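Local atomic coordinates of FIG000988: Predicted permease (Vibrio cholerae, PDB entry 6MJP), a protein that probably forms part of the LptBFG ABC transporter complex, which moves lipopolysaccharide from the inner membrane toward the outer membrane. Residues I183-V195 / I205-P217. Residues are numbered along the deposited sequence; the frame is centred on the assembly and turned at random.
Sequences ILPSVMFSHSGDV and ITLYDGTRYEGVP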
loop_
_atom_site.group_PDB
_atom_site.type_symbol
_atom_site.label_atom_id
_atom_site.label_comp_id
_atom_site.label_asym_id
_atom_site.label_seq_id
_atom_site.Cartn_x
_atom_site.Cartn_y
_atom_site.Cartn_z
ATOM N N ILE D 183 -23.657 38.029 -31.159
ATOM C CA ILE D 183 -22.459 38.728 -30.706
ATOM C C ILE D 183 -21.262 38.257 -31.521
ATOM O O ILE D 183 -21.126 37.069 -31.843
ATOM C CB ILE D 183 -22.219 38.520 -29.199
ATOM C CG1 ILE D 183 -21.907 37.059 -28.909
ATOM C CG2 ILE D 183 -23.421 38.990 -28.383
ATOM C CD1 ILE D 183 -21.627 36.787 -27.468
ATOM N N LEU D 184 -20.394 39.192 -31.859
ATOM C CA LEU D 184 -19.235 38.918 -32.690
ATOM C C LEU D 184 -18.092 38.368 -31.848
ATOM O O LEU D 184 -18.040 38.588 -30.634
ATOM C CB LEU D 184 -18.799 40.197 -33.408
ATOM C CG LEU D 184 -19.900 40.879 -34.216
ATOM C CD1 LEU D 184 -19.393 42.172 -34.829
ATOM C CD2 LEU D 184 -20.405 39.937 -35.288
ATOM N N PRO D 185 -17.155 37.641 -32.467
ATOM C CA PRO D 185 -15.983 37.167 -31.721
ATOM C C PRO D 185 -15.201 38.321 -31.116
ATOM O O PRO D 185 -15.217 39.449 -31.614
ATOM C CB PRO D 185 -15.155 36.431 -32.782
ATOM C CG PRO D 185 -15.662 36.950 -34.097
ATOM C CD PRO D 185 -17.117 37.215 -33.875
ATOM N N SER D 186 -14.507 38.030 -30.025
ATOM C CA SER D 186 -13.827 39.082 -29.297
ATOM C C SER D 186 -12.643 38.487 -28.558
ATOM O O SER D 186 -12.520 37.269 -28.416
ATOM C CB SER D 186 -14.781 39.780 -28.325
ATOM O OG SER D 186 -15.364 38.829 -27.447
ATOM N N VAL D 187 -11.760 39.378 -28.111
ATOM C CA VAL D 187 -10.614 39.049 -27.273
ATOM C C VAL D 187 -10.440 40.225 -26.324
ATOM O O VAL D 187 -10.285 41.367 -26.775
ATOM C CB VAL D 187 -9.325 38.818 -28.089
ATOM C CG1 VAL D 187 -8.107 38.866 -27.183
ATOM C CG2 VAL D 187 -9.365 37.495 -28.829
ATOM N N MET D 188 -10.489 39.965 -25.017
ATOM C CA MET D 188 -10.325 41.017 -24.022
ATOM C C MET D 188 -9.215 40.647 -23.054
ATOM O O MET D 188 -9.001 39.469 -22.761
ATOM C CB MET D 188 -11.623 41.284 -23.254
ATOM C CG MET D 188 -12.163 40.125 -22.456
ATOM S SD MET D 188 -13.925 40.382 -22.214
ATOM C CE MET D 188 -14.570 39.592 -23.690
ATOM N N PHE D 189 -8.519 41.673 -22.564
ATOM C CA PHE D 189 -7.390 41.531 -21.657
ATOM C C PHE D 189 -7.498 42.587 -20.570
ATOM O O PHE D 189 -7.618 43.777 -20.871
ATOM C CB PHE D 189 -6.060 41.687 -22.393
ATOM C CG PHE D 189 -4.870 41.281 -21.576
ATOM C CD1 PHE D 189 -4.459 39.962 -21.558
ATOM C CD2 PHE D 189 -4.167 42.208 -20.819
ATOM C CE1 PHE D 189 -3.372 39.571 -20.809
ATOM C CE2 PHE D 189 -3.076 41.817 -20.064
ATOM C CZ PHE D 189 -2.680 40.493 -20.065
ATOM N N SER D 190 -7.436 42.157 -19.313
ATOM C CA SER D 190 -7.560 43.094 -18.204
ATOM C C SER D 190 -6.414 42.922 -17.212
ATOM O O SER D 190 -5.435 42.222 -17.492
ATOM C CB SER D 190 -8.908 42.912 -17.509
ATOM O OG SER D 190 -8.963 41.674 -16.833
ATOM N N HIS D 191 -6.508 43.569 -16.058
ATOM C CA HIS D 191 -5.465 43.446 -15.055
ATOM C C HIS D 191 -5.868 42.520 -13.912
ATOM O O HIS D 191 -5.023 41.789 -13.389
ATOM C CB HIS D 191 -5.082 44.835 -14.515
ATOM C CG HIS D 191 -4.104 45.585 -15.376
ATOM N ND1 HIS D 191 -4.482 46.603 -16.227
ATOM C CD2 HIS D 191 -2.760 45.472 -15.502
ATOM C CE1 HIS D 191 -3.414 47.079 -16.844
ATOM N NE2 HIS D 191 -2.357 46.410 -16.422
ATOM N N SER D 192 -7.152 42.500 -13.547
ATOM C CA SER D 192 -7.669 41.723 -12.427
ATOM C C SER D 192 -9.153 41.442 -12.645
ATOM O O SER D 192 -9.878 42.289 -13.170
ATOM C CB SER D 192 -7.455 42.466 -11.102
ATOM O OG SER D 192 -6.112 42.890 -10.960
ATOM N N GLY D 193 -9.599 40.256 -12.231
ATOM C CA GLY D 193 -10.981 39.852 -12.410
ATOM C C GLY D 193 -11.351 38.713 -11.487
ATOM O O GLY D 193 -10.544 37.815 -11.232
ATOM N N ASP D 194 -12.588 38.744 -10.991
ATOM C CA ASP D 194 -13.115 37.744 -10.068
ATOM C C ASP D 194 -14.082 36.798 -10.776
ATOM O O ASP D 194 -14.556 37.066 -11.884
ATOM C CB ASP D 194 -13.835 38.408 -8.885
ATOM C CG ASP D 194 -12.879 39.062 -7.907
ATOM O OD1 ASP D 194 -11.672 39.141 -8.216
ATOM O OD2 ASP D 194 -13.336 39.494 -6.825
ATOM N N VAL D 195 -14.374 35.685 -10.105
ATOM C CA VAL D 195 -15.300 34.662 -10.582
ATOM C C VAL D 195 -16.236 34.300 -9.438
ATOM O O VAL D 195 -15.800 34.177 -8.288
ATOM C CB VAL D 195 -14.560 33.404 -11.083
ATOM C CG1 VAL D 195 -15.548 32.353 -11.570
ATOM C CG2 VAL D 195 -13.562 33.757 -12.176
ATOM N N ILE D 205 -18.196 35.849 -14.387
ATOM C CA ILE D 205 -16.840 36.355 -14.203
ATOM C C ILE D 205 -16.872 37.858 -14.436
ATOM O O ILE D 205 -17.593 38.342 -15.311
ATOM C CB ILE D 205 -15.840 35.668 -15.162
ATOM C CG1 ILE D 205 -14.437 36.258 -15.035
ATOM C CG2 ILE D 205 -16.282 35.812 -16.602
ATOM C CD1 ILE D 205 -13.395 35.525 -15.871
ATOM N N THR D 206 -16.113 38.602 -13.641
ATOM C CA THR D 206 -15.983 40.040 -13.832
ATOM C C THR D 206 -14.523 40.376 -14.117
ATOM O O THR D 206 -13.626 39.708 -13.604
ATOM C CB THR D 206 -16.490 40.803 -12.601
ATOM O OG1 THR D 206 -16.278 42.208 -12.782
ATOM C CG2 THR D 206 -15.778 40.335 -11.340
ATOM N N LEU D 207 -14.276 41.388 -14.955
ATOM C CA LEU D 207 -12.926 41.846 -15.268
ATOM C C LEU D 207 -12.753 43.306 -14.861
ATOM O O LEU D 207 -13.675 44.112 -15.004
ATOM C CB LEU D 207 -12.612 41.694 -16.766
ATOM C CG LEU D 207 -12.380 40.269 -17.276
ATOM C CD1 LEU D 207 -11.809 40.283 -18.678
ATOM C CD2 LEU D 207 -11.458 39.512 -16.340
ATOM N N TYR D 208 -11.552 43.664 -14.388
ATOM C CA TYR D 208 -11.298 45.015 -13.873
ATOM C C TYR D 208 -10.117 45.660 -14.591
ATOM O O TYR D 208 -9.072 45.023 -14.753
ATOM C CB TYR D 208 -11.021 44.990 -12.363
ATOM C CG TYR D 208 -12.119 44.392 -11.509
ATOM C CD1 TYR D 208 -13.464 44.571 -11.823
ATOM C CD2 TYR D 208 -11.805 43.658 -10.379
ATOM C CE1 TYR D 208 -14.460 44.026 -11.027
ATOM C CE2 TYR D 208 -12.786 43.111 -9.580
ATOM C CZ TYR D 208 -14.108 43.295 -9.905
ATOM O OH TYR D 208 -15.071 42.740 -9.094
ATOM N N ASP D 209 -10.270 46.927 -14.995
ATOM C CA ASP D 209 -9.169 47.653 -15.624
ATOM C C ASP D 209 -8.602 46.924 -16.841
ATOM O O ASP D 209 -7.487 46.398 -16.782
ATOM C CB ASP D 209 -8.044 47.903 -14.602
ATOM C CG ASP D 209 -7.081 49.023 -15.029
ATOM O OD1 ASP D 209 -7.231 49.585 -16.141
ATOM O OD2 ASP D 209 -6.174 49.361 -14.232
ATOM N N GLY D 210 -9.343 46.893 -17.942
ATOM C CA GLY D 210 -8.832 46.293 -19.154
ATOM C C GLY D 210 -9.438 46.910 -20.398
ATOM O O GLY D 210 -10.087 47.958 -20.345
ATOM N N THR D 211 -9.204 46.248 -21.531
ATOM C CA THR D 211 -9.779 46.638 -22.814
ATOM C C THR D 211 -10.263 45.384 -23.532
ATOM O O THR D 211 -9.616 44.334 -23.462
ATOM C CB THR D 211 -8.761 47.410 -23.678
ATOM O OG1 THR D 211 -7.534 46.677 -23.750
ATOM C CG2 THR D 211 -8.462 48.750 -23.059
ATOM N N ARG D 212 -11.421 45.478 -24.182
ATOM C CA ARG D 212 -11.975 44.386 -24.971
ATOM C C ARG D 212 -11.902 44.738 -26.449
ATOM O O ARG D 212 -12.193 45.874 -26.830
ATOM C CB ARG D 212 -13.426 44.103 -24.581
ATOM C CG ARG D 212 -14.176 43.300 -25.613
ATOM C CD ARG D 212 -15.460 42.742 -25.059
ATOM N NE ARG D 212 -16.110 41.872 -26.031
ATOM C CZ ARG D 212 -17.159 41.104 -25.763
ATOM N NH1 ARG D 212 -17.679 41.091 -24.545
ATOM N NH2 ARG D 212 -17.684 40.349 -26.715
ATOM N N TYR D 213 -11.510 43.770 -27.280
ATOM C CA TYR D 213 -11.320 43.977 -28.716
ATOM C C TYR D 213 -12.255 43.042 -29.475
ATOM O O TYR D 213 -12.016 41.832 -29.524
ATOM C CB TYR D 213 -9.859 43.740 -29.116
ATOM C CG TYR D 213 -8.856 44.521 -28.282
ATOM C CD1 TYR D 213 -8.430 44.048 -27.048
ATOM C CD2 TYR D 213 -8.337 45.730 -28.728
ATOM C CE1 TYR D 213 -7.522 44.760 -26.279
ATOM C CE2 TYR D 213 -7.430 46.448 -27.966
ATOM C CZ TYR D 213 -7.025 45.960 -26.746
ATOM O OH TYR D 213 -6.123 46.671 -25.988
ATOM N N GLU D 214 -13.319 43.596 -30.067
ATOM C CA GLU D 214 -14.306 42.820 -30.818
ATOM C C GLU D 214 -13.979 42.890 -32.306
ATOM O O GLU D 214 -14.077 43.958 -32.920
ATOM C CB GLU D 214 -15.722 43.334 -30.560
ATOM C CG GLU D 214 -16.810 42.429 -31.122
ATOM C CD GLU D 214 -18.213 42.889 -30.776
ATOM O OE1 GLU D 214 -18.485 44.100 -30.882
ATOM O OE2 GLU D 214 -19.044 42.037 -30.390
ATOM N N GLY D 215 -13.613 41.757 -32.893
ATOM C CA GLY D 215 -13.257 41.754 -34.295
ATOM C C GLY D 215 -12.634 40.435 -34.705
ATOM O O GLY D 215 -12.678 39.450 -33.972
ATOM N N VAL D 216 -12.057 40.445 -35.904
ATOM C CA VAL D 216 -11.451 39.261 -36.511
ATOM C C VAL D 216 -10.052 39.632 -36.997
ATOM O O VAL D 216 -9.847 40.756 -37.485
ATOM C CB VAL D 216 -12.334 38.717 -37.646
ATOM C CG1 VAL D 216 -11.619 37.638 -38.443
ATOM C CG2 VAL D 216 -13.635 38.168 -37.083
ATOM N N PRO D 217 -9.061 38.739 -36.862
ATOM C CA PRO D 217 -7.693 39.077 -37.301
ATOM C C PRO D 217 -7.578 39.505 -38.758
ATOM O O PRO D 217 -6.674 40.287 -39.090
ATOM C CB PRO D 217 -6.922 37.777 -37.037
ATOM C CG PRO D 217 -7.646 37.152 -35.900
ATOM C CD PRO D 217 -9.098 37.482 -36.095
#
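Val-187 and Phe-189 pair with Tyr-213 and Thr-211 in the well-bonded, buried part of a long, bent antiparallel contact. Strands 186-190 and 210-214 are joined by paired backbone hydrogen bonds, among them Phe-189 N to Thr-211 O (3.0 Å). Beta-branched and aromatic residues suit this extended, buried face. Tyr-213 turns its ring edge to the carbonyl O of Val-187, while its OH lies 2.6 Å from OG1 of Thr-211 in a hydrogen bond. The same hydroxyl bonds Leu-183 N of the LptG chain, and the Phe-189 ring meets Phe-177 of LptG.

On the reverse face, Met-188 supplies a flexible apolar arm. Its chain bends at the sulfur (chi3 89°), laying CE over one face of the Arg-212 guanidinium, 3.6 Å from NH1. Leu-207 reaches across the bend: its CD1 meets Met-188 CG (3.8 Å) and its CD2 lies 4.0 Å from Gly-193 CA, where no side chain intervenes.

Both segments turn a corner, at His-191 and at Asp-209, and continue as 192-195 against 205-208. A classic beta bulge sets two residues, His-191 and Ser-192, against one, Tyr-208, whose O accepts from His-191 N and weakly from Ser-192 N. His-191 ND1 donates to Asp-209 O (3.1 Å), which stands at the ring edge, 18° out of the imidazole plane. These polar residues suit the exposed corner. Where 183-185 meets 214-216 the grip is looser: Leu-184 is exposed, its N makes a weak bond to Glu-214 OE2 (3.5 Å), and Gly-215 N makes another weak one to Pro-185 O.

Main-chain bonds thus set the register, while Phe-189 and Tyr-213 carry their face to LptG and Arg-212, under Met-188 CE, makes a cation-pi contact with Phe-42 of LptC, consistent with a periplasmic beta-domain that docks onto its partners.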